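Local coordinates for protein STING-associated CdnE c-di-GMP synthase (Flavobacteriaceae, PDB 6WT8) that probably synthesises the cyclic dinucleotide c-di-GMP as a CD-NTase enzyme that feeds a bacterial STING receptor in CBASS anti-phage defence, at residues A[307-310]-A[311-314]; A[341-344]-A[345-348]; A[351-354]-A[355-359]; A[294-298]-A[299-303]; A[115-119]-A[120-124]. One frame throughout, in Å; residues are numbered along the deposited sequence.

Contact 1. Residues A[307-310]-A[311-314]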
# COMPACT_ATOMS: atom_id res chain seq x y z
N GLN A 307 0.59 -13.76 17.90
CA GLN A 307 0.16 -13.07 19.11
C GLN A 307 -0.71 -11.86 18.78
O GLN A 307 -1.73 -11.62 19.42
CB GLN A 307 1.38 -12.68 19.95
CG GLN A 307 2.17 -13.83 20.50
CD GLN A 307 3.53 -13.32 21.05
OE1 GLN A 307 3.57 -12.39 21.85
NE2 GLN A 307 4.64 -13.89 20.57
N GLU A 308 -0.34 -11.08 17.78
CA GLU A 308 -1.13 -9.91 17.46
C GLU A 308 -2.52 -10.29 16.98
O GLU A 308 -3.53 -9.69 17.40
CB GLU A 308 -0.42 -9.10 16.39
CG GLU A 308 -1.21 -7.89 15.92
CD GLU A 308 -1.38 -6.82 17.02
OE1 GLU A 308 -0.69 -6.87 18.05
OE2 GLU A 308 -2.21 -5.91 16.79
N LEU A 309 -2.62 -11.27 16.06
CA LEU A 309 -3.97 -11.67 15.62
C LEU A 309 -4.79 -12.23 16.76
O LEU A 309 -5.98 -11.92 16.86
CB LEU A 309 -3.90 -12.67 14.48
CG LEU A 309 -3.16 -12.18 13.23
CD1 LEU A 309 -3.35 -13.19 12.12
CD2 LEU A 309 -3.60 -10.86 12.75
N THR A 310 -4.17 -13.03 17.65
CA THR A 310 -4.87 -13.54 18.82
C THR A 310 -5.41 -12.42 19.70
O THR A 310 -6.56 -12.49 20.18
CB THR A 310 -3.88 -14.45 19.59
OG1 THR A 310 -3.65 -15.56 18.73
CG2 THR A 310 -4.50 -14.88 20.92
N ASN A 311 -4.62 -11.36 19.88
CA ASN A 311 -5.05 -10.21 20.69
C ASN A 311 -6.18 -9.47 20.00
O ASN A 311 -7.13 -9.02 20.67
CB ASN A 311 -3.89 -9.23 20.89
CG ASN A 311 -2.79 -9.77 21.82
OD1 ASN A 311 -3.00 -10.75 22.54
ND2 ASN A 311 -1.63 -9.13 21.81
N ILE A 312 -6.12 -9.36 18.68
CA ILE A 312 -7.24 -8.73 17.96
C ILE A 312 -8.54 -9.51 18.15
O ILE A 312 -9.61 -8.90 18.31
CB ILE A 312 -6.89 -8.57 16.47
CG1 ILE A 312 -5.84 -7.47 16.38
CG2 ILE A 312 -8.18 -8.30 15.58
CD1 ILE A 312 -5.23 -7.43 14.97
N ILE A 313 -8.48 -10.84 18.05
CA ILE A 313 -9.67 -11.68 18.21
C ILE A 313 -10.21 -11.57 19.63
O ILE A 313 -11.44 -11.52 19.83
CB ILE A 313 -9.34 -13.13 17.82
CG1 ILE A 313 -9.04 -13.24 16.33
CG2 ILE A 313 -10.45 -14.11 18.24
CD1 ILE A 313 -8.18 -14.50 16.05
N SER A 314 -9.33 -11.50 20.62
CA SER A 314 -9.77 -11.67 22.01
C SER A 314 -10.09 -10.36 22.72
O SER A 314 -10.83 -10.38 23.70
CB SER A 314 -8.73 -12.46 22.82
OG SER A 314 -7.58 -11.68 23.00
O HOH W 1 -1.05 -6.55 20.77
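The carboxylate end of Glu308 lies against Ile312, one turn further on in helix 300-314, and the two side chains cross at a slant. CG of Glu308 lies anti to the backbone N (chi1 176°), and a bend at chi2 (67°) then turns the carboxylate along the helix. Followed outward from CB, the chain makes its first close approach to Ile312 at CG, 4.2 Å from Ile312 CD1, and then divides at the carboxylate. OE2 lies 3.8 Å from the same methyl, Ile312 CD1, and is hydrogen-bonded to the hydroxyl of Tyr318. OE1 instead accepts from a water at 2.8 Å, and this water takes a hydrogen from ND2 of Asn311, bridging the carboxylate to the amide. The buried carboxylate therefore has a polar partner at each oxygen while its flank rests against aliphatic carbon. At the C-terminal end of the helix, Thr310 O accepts both Ser314 N, at 3.0 Å, and Ser314 OG, at 3.1 Å, from opposite faces of the carbonyl plane. On the inward side, Leu309 and Ile313 pack against helix 336-360, while Glu308, Leu309 and Ile312 meet Ile284 of helix 278-287, which places this turn between the two helices.

Contact 2. Residues A[341-344]-A[345-348]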
# COMPACT_ATOMS: atom_id res chain seq x y z
N ILE A 341 -13.67 -13.38 11.08
CA ILE A 341 -13.60 -14.74 10.54
C ILE A 341 -12.28 -14.90 9.78
O ILE A 341 -11.58 -15.91 9.92
CB ILE A 341 -14.79 -15.04 9.63
CG1 ILE A 341 -16.07 -15.07 10.50
CG2 ILE A 341 -14.56 -16.38 8.86
CD1 ILE A 341 -15.85 -15.80 11.93
N GLU A 342 -11.95 -13.93 8.92
CA GLU A 342 -10.72 -14.06 8.15
C GLU A 342 -9.50 -14.00 9.07
O GLU A 342 -8.53 -14.73 8.87
CB GLU A 342 -10.70 -12.96 7.07
CG GLU A 342 -11.88 -13.19 6.11
CD GLU A 342 -11.83 -12.35 4.85
OE1 GLU A 342 -10.82 -11.67 4.58
OE2 GLU A 342 -12.86 -12.37 4.11
N ILE A 343 -9.52 -13.12 10.07
CA ILE A 343 -8.40 -13.07 11.02
C ILE A 343 -8.26 -14.42 11.72
O ILE A 343 -7.15 -14.91 11.94
CB ILE A 343 -8.60 -11.94 12.05
CG1 ILE A 343 -8.72 -10.59 11.33
CG2 ILE A 343 -7.47 -11.91 13.12
CD1 ILE A 343 -7.49 -10.22 10.53
N GLU A 344 -9.40 -15.03 12.13
CA GLU A 344 -9.33 -16.35 12.78
C GLU A 344 -8.71 -17.41 11.84
O GLU A 344 -7.88 -18.23 12.28
CB GLU A 344 -10.71 -16.82 13.24
CG GLU A 344 -11.26 -15.99 14.38
CD GLU A 344 -12.74 -16.24 14.70
OE1 GLU A 344 -13.29 -17.29 14.28
OE2 GLU A 344 -13.34 -15.36 15.35
N PHE A 345 -9.10 -17.46 10.56
CA PHE A 345 -8.46 -18.42 9.66
C PHE A 345 -6.99 -18.11 9.48
O PHE A 345 -6.16 -19.05 9.41
CB PHE A 345 -9.20 -18.41 8.30
CG PHE A 345 -10.49 -19.19 8.31
CD1 PHE A 345 -10.51 -20.50 8.76
CD2 PHE A 345 -11.67 -18.60 7.86
CE1 PHE A 345 -11.72 -21.23 8.71
CE2 PHE A 345 -12.86 -19.34 7.82
CZ PHE A 345 -12.88 -20.62 8.27
N LEU A 346 -6.62 -16.84 9.42
CA LEU A 346 -5.19 -16.51 9.31
C LEU A 346 -4.44 -16.96 10.56
O LEU A 346 -3.33 -17.49 10.47
CB LEU A 346 -4.99 -15.01 9.14
CG LEU A 346 -5.41 -14.43 7.81
CD1 LEU A 346 -5.16 -12.92 7.87
CD2 LEU A 346 -4.61 -15.02 6.64
N SER A 347 -5.02 -16.75 11.75
CA SER A 347 -4.33 -17.16 12.96
C SER A 347 -4.19 -18.67 13.02
O SER A 347 -3.15 -19.17 13.50
CB SER A 347 -5.07 -16.59 14.16
OG SER A 347 -6.24 -17.32 14.39
N GLN A 348 -5.16 -19.42 12.50
CA GLN A 348 -5.02 -20.87 12.45
C GLN A 348 -3.87 -21.30 11.54
O GLN A 348 -3.13 -22.24 11.87
CB GLN A 348 -6.35 -21.47 11.98
CG GLN A 348 -7.46 -21.35 13.04
CD GLN A 348 -8.89 -21.75 12.53
OE1 GLN A 348 -9.91 -21.48 13.20
NE2 GLN A 348 -8.96 -22.38 11.36
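Ile341 lies alongside the ring of Phe345, one turn ahead on helix 336-360, both side chains pointing the same way. Its CG2 branch does the touching: anti to the backbone N, it reaches one flank of the ring, 3.6 Å from Phe345 CE2 and 3.8 Å from Phe345 CD2. The ring also lies close to the preceding turn, Phe345 CD2 being 3.4 Å from Ile341 O, the same carbonyl that accepts the hydrogen bond from Phe345 N. Beyond this helix the ring stacks with His269.

On another side of the helix, Ser347 turns its hydroxyl back to the main chain. With chi1 at 75°, OG sits between its own N and carbonyl carbon and donates to Glu344 O at 2.8 Å. That oxygen also accepts from Gln348 N at 3.0 Å, and both donors come from the same face of the carbonyl plane. OG comes in from the side of the carbonyl (C=O...OG 116°), the backbone N closer to the line of the C=O bond (154°).

Inward, Ile343 and Leu346 bring their CD1 methyls within 4.4 Å of each other; Ile343 meets Ile313 of helix 300-314, and Leu346 packs on Leu309 of that helix and on helix 253-266. Glu342 gives its two carboxylate oxygens to the backbone N atoms of Ser275 and Ile276. The chemistry is thus divided round the helix: aliphatic carbon faces the neighbouring helices, the buried hydroxyl of Ser347 is satisfied within its own helix, and two loop amides grip the buried carboxylate of Glu342, probably favouring its charged form.

Contact 3. Residues A[351-354]-A[355-359]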
# COMPACT_ATOMS: atom_id res chain seq x y z
N ASP A 351 -0.75 -20.66 13.50
CA ASP A 351 -0.58 -21.67 14.53
C ASP A 351 0.02 -22.94 13.93
O ASP A 351 0.93 -23.56 14.52
CB ASP A 351 -1.94 -21.96 15.13
CG ASP A 351 -1.91 -22.84 16.38
OD1 ASP A 351 -0.94 -22.77 17.15
OD2 ASP A 351 -2.91 -23.55 16.60
N SER A 352 -0.50 -23.37 12.78
CA SER A 352 0.05 -24.56 12.13
C SER A 352 1.51 -24.39 11.76
O SER A 352 2.30 -25.32 11.88
CB SER A 352 -0.72 -24.85 10.86
OG SER A 352 -2.02 -25.31 11.20
N ILE A 353 1.85 -23.24 11.19
CA ILE A 353 3.25 -22.97 10.81
C ILE A 353 4.16 -23.05 12.02
O ILE A 353 5.25 -23.62 11.96
CB ILE A 353 3.35 -21.61 10.12
CG1 ILE A 353 2.62 -21.69 8.77
CG2 ILE A 353 4.81 -21.18 9.94
CD1 ILE A 353 2.44 -20.32 8.01
N ILE A 354 3.74 -22.44 13.13
CA ILE A 354 4.57 -22.43 14.33
C ILE A 354 4.73 -23.85 14.85
O ILE A 354 5.82 -24.27 15.24
CB ILE A 354 3.94 -21.51 15.39
CG1 ILE A 354 4.13 -20.03 15.00
CG2 ILE A 354 4.60 -21.76 16.77
CD1 ILE A 354 3.17 -19.06 15.72
N ALA A 355 3.64 -24.62 14.81
CA ALA A 355 3.73 -26.00 15.25
C ALA A 355 4.68 -26.80 14.36
O ALA A 355 5.44 -27.65 14.85
CB ALA A 355 2.35 -26.66 15.28
N ASP A 356 4.62 -26.57 13.05
CA ASP A 356 5.49 -27.30 12.13
C ASP A 356 6.96 -26.90 12.30
O ASP A 356 7.85 -27.75 12.16
CB ASP A 356 5.03 -27.09 10.69
CG ASP A 356 3.69 -27.76 10.41
OD1 ASP A 356 3.37 -28.79 11.08
OD2 ASP A 356 2.96 -27.30 9.52
N LEU A 357 7.22 -25.62 12.58
CA LEU A 357 8.59 -25.21 12.93
C LEU A 357 9.07 -25.92 14.19
O LEU A 357 10.22 -26.40 14.25
CB LEU A 357 8.67 -23.72 13.14
CG LEU A 357 8.63 -22.88 11.87
CD1 LEU A 357 8.27 -21.44 12.23
CD2 LEU A 357 9.98 -23.01 11.08
N HIS A 358 8.23 -25.96 15.22
CA HIS A 358 8.61 -26.69 16.44
C HIS A 358 8.94 -28.14 16.14
O HIS A 358 9.92 -28.69 16.67
CB HIS A 358 7.51 -26.62 17.49
CG HIS A 358 7.50 -25.36 18.30
ND1 HIS A 358 8.63 -24.87 18.93
CD2 HIS A 358 6.50 -24.49 18.59
CE1 HIS A 358 8.32 -23.75 19.56
NE2 HIS A 358 7.03 -23.50 19.37
N ASN A 359 8.16 -28.78 15.27
CA ASN A 359 8.41 -30.20 15.01
C ASN A 359 9.68 -30.40 14.18
O ASN A 359 10.36 -31.43 14.33
CB ASN A 359 7.21 -30.85 14.35
CG ASN A 359 5.97 -30.85 15.24
OD1 ASN A 359 6.07 -30.84 16.48
ND2 ASN A 359 4.79 -30.88 14.63
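This is a contact between successive turns near the C-terminal end of the long helix 336-360, where one flank packs into the helical bundle and another carries polar groups. Ile353 and Leu357 run side by side on the buried flank, with Ile353 CG2 4.2 Å from Leu357 CD1. Both side chains pack on Val47 and Ile51 of helix 46-56, and Ile353 extends the apolar layer to Phe259 and Ile263 of helix 253-266.

Next to them, Ile354 and His358 form a second pair pointing the same way. CG2 of Ile354, anti to the backbone N, comes 3.8 Å from His358 CD2 and 4.0 Å from His358 NE2, while His358 CD2 also lies 3.4 Å from Ile354 O. The imidazole is thereby laid back along the preceding turn, and it meets the ring of Phe37 with the two planes at about 55°.

Asp356 folds its carboxylate back over the helix (chi1 -69°), leaving OD2 3.2 Å from Ser352 O without a bond between these two acceptors. Replacing it by an alanine would probably leave the hydroxyls of Tyr5 and Ser1 without their shared acceptor and weaken the hold on the start of the chain. Both hydroxyls are hydrogen-bonded to OD2, so that beside the aliphatic inner flank a single carboxylate oxygen ties the N-terminal residues to this helix.

Contact 4. Residues A[294-298]-A[299-303]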
# COMPACT_ATOMS: atom_id res chain seq x y z
N GLU A 294 11.75 -5.45 16.38
CA GLU A 294 12.80 -4.95 15.50
C GLU A 294 14.12 -5.72 15.61
O GLU A 294 14.94 -5.62 14.69
CB GLU A 294 13.05 -3.48 15.76
CG GLU A 294 13.68 -3.19 17.13
CD GLU A 294 13.83 -1.69 17.29
OE1 GLU A 294 12.77 -1.03 17.37
OE2 GLU A 294 14.96 -1.17 17.26
N ASP A 295 14.34 -6.49 16.68
CA ASP A 295 15.59 -7.24 16.80
C ASP A 295 15.34 -8.74 16.74
O ASP A 295 16.26 -9.53 17.02
CB ASP A 295 16.32 -6.87 18.09
CG ASP A 295 16.87 -5.46 18.04
OD1 ASP A 295 17.40 -5.07 16.98
OD2 ASP A 295 16.83 -4.78 19.09
N LEU A 296 14.15 -9.16 16.36
CA LEU A 296 13.88 -10.59 16.29
C LEU A 296 14.37 -11.19 14.97
O LEU A 296 14.26 -10.56 13.91
CB LEU A 296 12.38 -10.85 16.40
CG LEU A 296 11.80 -10.62 17.81
CD1 LEU A 296 10.32 -11.00 17.74
CD2 LEU A 296 12.46 -11.49 18.82
N HIS A 297 14.81 -12.44 15.05
CA HIS A 297 15.06 -13.25 13.87
C HIS A 297 13.76 -13.47 13.10
O HIS A 297 12.65 -13.49 13.67
CB HIS A 297 15.63 -14.57 14.35
CG HIS A 297 15.95 -15.56 13.26
ND1 HIS A 297 15.06 -16.55 12.84
CD2 HIS A 297 17.12 -15.81 12.61
CE1 HIS A 297 15.65 -17.31 11.94
NE2 HIS A 297 16.91 -16.89 11.79
N TYR A 298 13.87 -13.65 11.78
CA TYR A 298 12.65 -13.69 10.95
C TYR A 298 11.67 -14.80 11.36
O TYR A 298 10.46 -14.58 11.29
CB TYR A 298 13.00 -13.80 9.46
CG TYR A 298 13.48 -15.16 8.99
CD1 TYR A 298 14.83 -15.56 9.15
CD2 TYR A 298 12.59 -16.09 8.47
CE1 TYR A 298 15.25 -16.84 8.77
CE2 TYR A 298 13.00 -17.37 8.10
CZ TYR A 298 14.31 -17.73 8.24
OH TYR A 298 14.73 -19.01 7.88
N LEU A 299 12.16 -15.96 11.83
CA LEU A 299 11.22 -17.02 12.22
C LEU A 299 10.42 -16.60 13.43
O LEU A 299 9.26 -17.00 13.58
CB LEU A 299 11.96 -18.35 12.50
CG LEU A 299 12.57 -19.03 11.24
CD1 LEU A 299 13.39 -20.20 11.66
CD2 LEU A 299 11.49 -19.50 10.26
N ASP A 300 11.02 -15.83 14.34
CA ASP A 300 10.30 -15.42 15.53
C ASP A 300 9.23 -14.39 15.20
O ASP A 300 8.33 -14.19 16.03
CB ASP A 300 11.28 -14.87 16.58
CG ASP A 300 12.21 -15.96 17.14
OD1 ASP A 300 11.93 -17.15 16.97
OD2 ASP A 300 13.25 -15.64 17.77
N LEU A 301 9.27 -13.75 14.02
CA LEU A 301 8.19 -12.85 13.63
C LEU A 301 6.89 -13.58 13.44
O LEU A 301 5.81 -12.94 13.52
CB LEU A 301 8.53 -12.10 12.34
CG LEU A 301 9.77 -11.23 12.43
CD1 LEU A 301 10.09 -10.62 11.05
CD2 LEU A 301 9.62 -10.12 13.47
N VAL A 302 6.93 -14.89 13.12
CA VAL A 302 5.67 -15.61 12.92
C VAL A 302 4.90 -15.64 14.22
O VAL A 302 3.69 -15.45 14.23
CB VAL A 302 5.93 -17.02 12.39
CG1 VAL A 302 4.59 -17.76 12.11
CG2 VAL A 302 6.76 -16.94 11.12
N SER A 303 5.61 -15.88 15.33
CA SER A 303 5.00 -15.83 16.66
C SER A 303 4.46 -14.43 17.01
O SER A 303 3.38 -14.32 17.58
CB SER A 303 6.03 -16.26 17.67
OG SER A 303 5.51 -16.21 19.00
O HOH W 2 14.87 -13.62 17.65
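Tyr298 holds its CG between its own N and carbonyl carbon (chi1 75°), which swings the ring back over the start of the next residue, while Leu299 (chi1 -70°) stands beside it. CG of Leu299 lies over one face of the phenol in a CH-pi contact, 3.9 Å from the ring centroid and 25° off its normal. The CD2 branch reaches further to the rim, 3.4 Å from Tyr298 CE2. His297 approaches Leu299 from another side: its CE1 lies 3.6 Å from Leu299 CG, and Leu299 CB sits in the imidazole plane at the ring edge. Leu299 is thus bordered by two aromatic rings, whose polar ends are held by Ser48, for the Tyr298 hydroxyl, and Glu43, for His297 NE2.

The segment is the entry to helix 300-314 from the loop that follows helix 278-287. Here Asp300 N and Leu301 N give His297 O weak bonds, and Leu301 N also bonds to Tyr298 O at 3.1 Å from well above the carbonyl plane. A water links His297 N, at 2.9 Å, to Asp300 OD2, at 2.6 Å, in a carboxylate also anchored by Ser34 OG and Lys35 N. Leu296 CB meets Leu301 CD2 at 4.1 Å, and Leu301 touches Met256 of helix 253-266.

Contact 5. Residues A[115-119]-A[120-124]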
# COMPACT_ATOMS: atom_id res chain seq x y z
N SER A 115 -7.20 23.34 -6.04
CA SER A 115 -7.25 22.20 -5.16
C SER A 115 -8.55 22.27 -4.36
O SER A 115 -9.07 23.34 -4.08
CB SER A 115 -6.05 22.21 -4.22
OG SER A 115 -6.09 21.11 -3.35
N GLU A 116 -9.03 21.11 -3.97
CA GLU A 116 -10.05 21.04 -2.95
C GLU A 116 -9.37 21.19 -1.59
O GLU A 116 -8.18 20.89 -1.45
CB GLU A 116 -10.77 19.71 -3.05
CG GLU A 116 -11.47 19.47 -4.43
CD GLU A 116 -12.56 20.47 -4.66
OE1 GLU A 116 -13.39 20.64 -3.76
OE2 GLU A 116 -12.56 21.09 -5.74
N PHE A 117 -10.11 21.64 -0.58
CA PHE A 117 -9.50 21.73 0.76
C PHE A 117 -10.59 21.79 1.82
O PHE A 117 -11.75 22.09 1.53
CB PHE A 117 -8.53 22.93 0.89
CG PHE A 117 -9.20 24.28 0.82
CD1 PHE A 117 -9.55 24.83 -0.39
CD2 PHE A 117 -9.43 25.01 1.98
CE1 PHE A 117 -10.16 26.09 -0.46
CE2 PHE A 117 -10.02 26.28 1.94
CZ PHE A 117 -10.39 26.82 0.72
N ASP A 118 -10.18 21.53 3.07
CA ASP A 118 -11.07 21.60 4.23
C ASP A 118 -11.24 23.07 4.66
O ASP A 118 -10.48 23.59 5.49
CB ASP A 118 -10.51 20.74 5.35
CG ASP A 118 -11.48 20.56 6.49
OD1 ASP A 118 -12.55 21.20 6.44
OD2 ASP A 118 -11.18 19.77 7.40
N HIS A 119 -12.29 23.72 4.11
CA HIS A 119 -12.56 25.13 4.37
C HIS A 119 -12.87 25.35 5.83
O HIS A 119 -12.25 26.18 6.51
CB HIS A 119 -13.76 25.62 3.56
CG HIS A 119 -13.64 25.51 2.08
ND1 HIS A 119 -13.34 24.33 1.43
CD2 HIS A 119 -13.84 26.44 1.10
CE1 HIS A 119 -13.33 24.54 0.12
NE2 HIS A 119 -13.63 25.81 -0.10
N LYS A 120 -13.85 24.60 6.33
CA LYS A 120 -14.29 24.80 7.71
C LYS A 120 -13.17 24.45 8.67
O LYS A 120 -12.98 25.13 9.69
CB LYS A 120 -15.53 23.96 8.02
CG LYS A 120 -16.79 24.25 7.22
CD LYS A 120 -17.87 23.23 7.60
CE LYS A 120 -19.19 23.51 6.89
NZ LYS A 120 -19.70 24.87 7.25
N GLY A 121 -12.42 23.39 8.36
CA GLY A 121 -11.34 22.97 9.23
C GLY A 121 -10.21 23.97 9.30
O GLY A 121 -9.60 24.14 10.35
N LEU A 122 -9.88 24.61 8.16
CA LEU A 122 -8.84 25.64 8.17
C LEU A 122 -9.24 26.79 9.08
O LEU A 122 -8.44 27.26 9.91
CB LEU A 122 -8.58 26.14 6.74
CG LEU A 122 -7.62 27.31 6.53
CD1 LEU A 122 -6.20 27.08 7.05
CD2 LEU A 122 -7.60 27.69 5.05
N GLU A 123 -10.48 27.27 8.91
CA GLU A 123 -10.98 28.37 9.74
C GLU A 123 -10.97 27.99 11.21
O GLU A 123 -10.54 28.77 12.06
CB GLU A 123 -12.39 28.72 9.29
CG GLU A 123 -12.38 29.50 8.02
CD GLU A 123 -11.60 30.77 8.20
OE1 GLU A 123 -11.81 31.46 9.22
OE2 GLU A 123 -10.74 31.06 7.33
N LYS A 124 -11.48 26.81 11.52
CA LYS A 124 -11.51 26.37 12.91
C LYS A 124 -10.10 26.34 13.50
O LYS A 124 -9.88 26.81 14.63
CB LYS A 124 -12.15 24.99 12.99
CG LYS A 124 -12.20 24.35 14.37
CD LYS A 124 -12.89 22.99 14.27
CE LYS A 124 -13.21 22.42 15.64
NZ LYS A 124 -13.60 20.98 15.52
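The turn from strand 114-117 into helix 119-126 is closed by an N-cap, Asp118. Its CG is anti to the backbone N (chi1 -170°), which turns the carboxylate to the first turn of the helix, where OD1 accepts from Gly121 N at 2.9 Å. The amide meets OD1 from above the carboxylate plane, 66° out of it. The main chain of the same residue adds a second hold, Asp118 O accepting from Leu122 N at 2.9 Å. A CB on Gly121 would fall about 2.3 Å from Asp118 OD2, a clash, so the carboxylate lies where a side chain would project. With Asp118 replaced by an alanine, Gly121 N would probably lose its capping acceptor and the first turn be less firmly fixed.

Just after the cap, His119 turns back, and its ND1 donates to Phe117 O at 2.7 Å from above the carbonyl plane. The two rings overlap: Phe117 CZ lies 3.4 Å above the imidazole plane of His119, over its centre. The neighbouring ring atom CE2 comes 4.2 Å from Leu122 CD2, a looser touch in which the side chains cross at a slant.

Around this turn, strand 114-117 pairs with strand 192-204, Leu122 packs on Met209 of helix 206-211, and Glu123 forms a salt bridge with Lys144 of helix 134-146.

How the contacts relate
Contacts 1 to 4 belong to one helical bundle, whereas contact 5 lies at the surface, where a strand of the mixed sheet runs into a helix, its centre 38 to 52 Å from theirs. Contact 4 leads from a loop into helix 300-314, on which contact 1 follows; contacts 2 and 3 share helix 336-360. The two helices meet at both pairs of contacts: Ile313 CG1 of contact 1 lies 3.8 Å from Ile343 CG2 of contact 2, and Val302 CG1 of contact 4 lies 3.7 Å from Ile354 CG1 of contact 3. Contact 4, the most buried, combines aromatic and aliphatic packing with buried polar groups held by outside partners and a water; contacts 1 to 3 divide apolar inner flanks from polar ones, and contact 5 depends chiefly on capping.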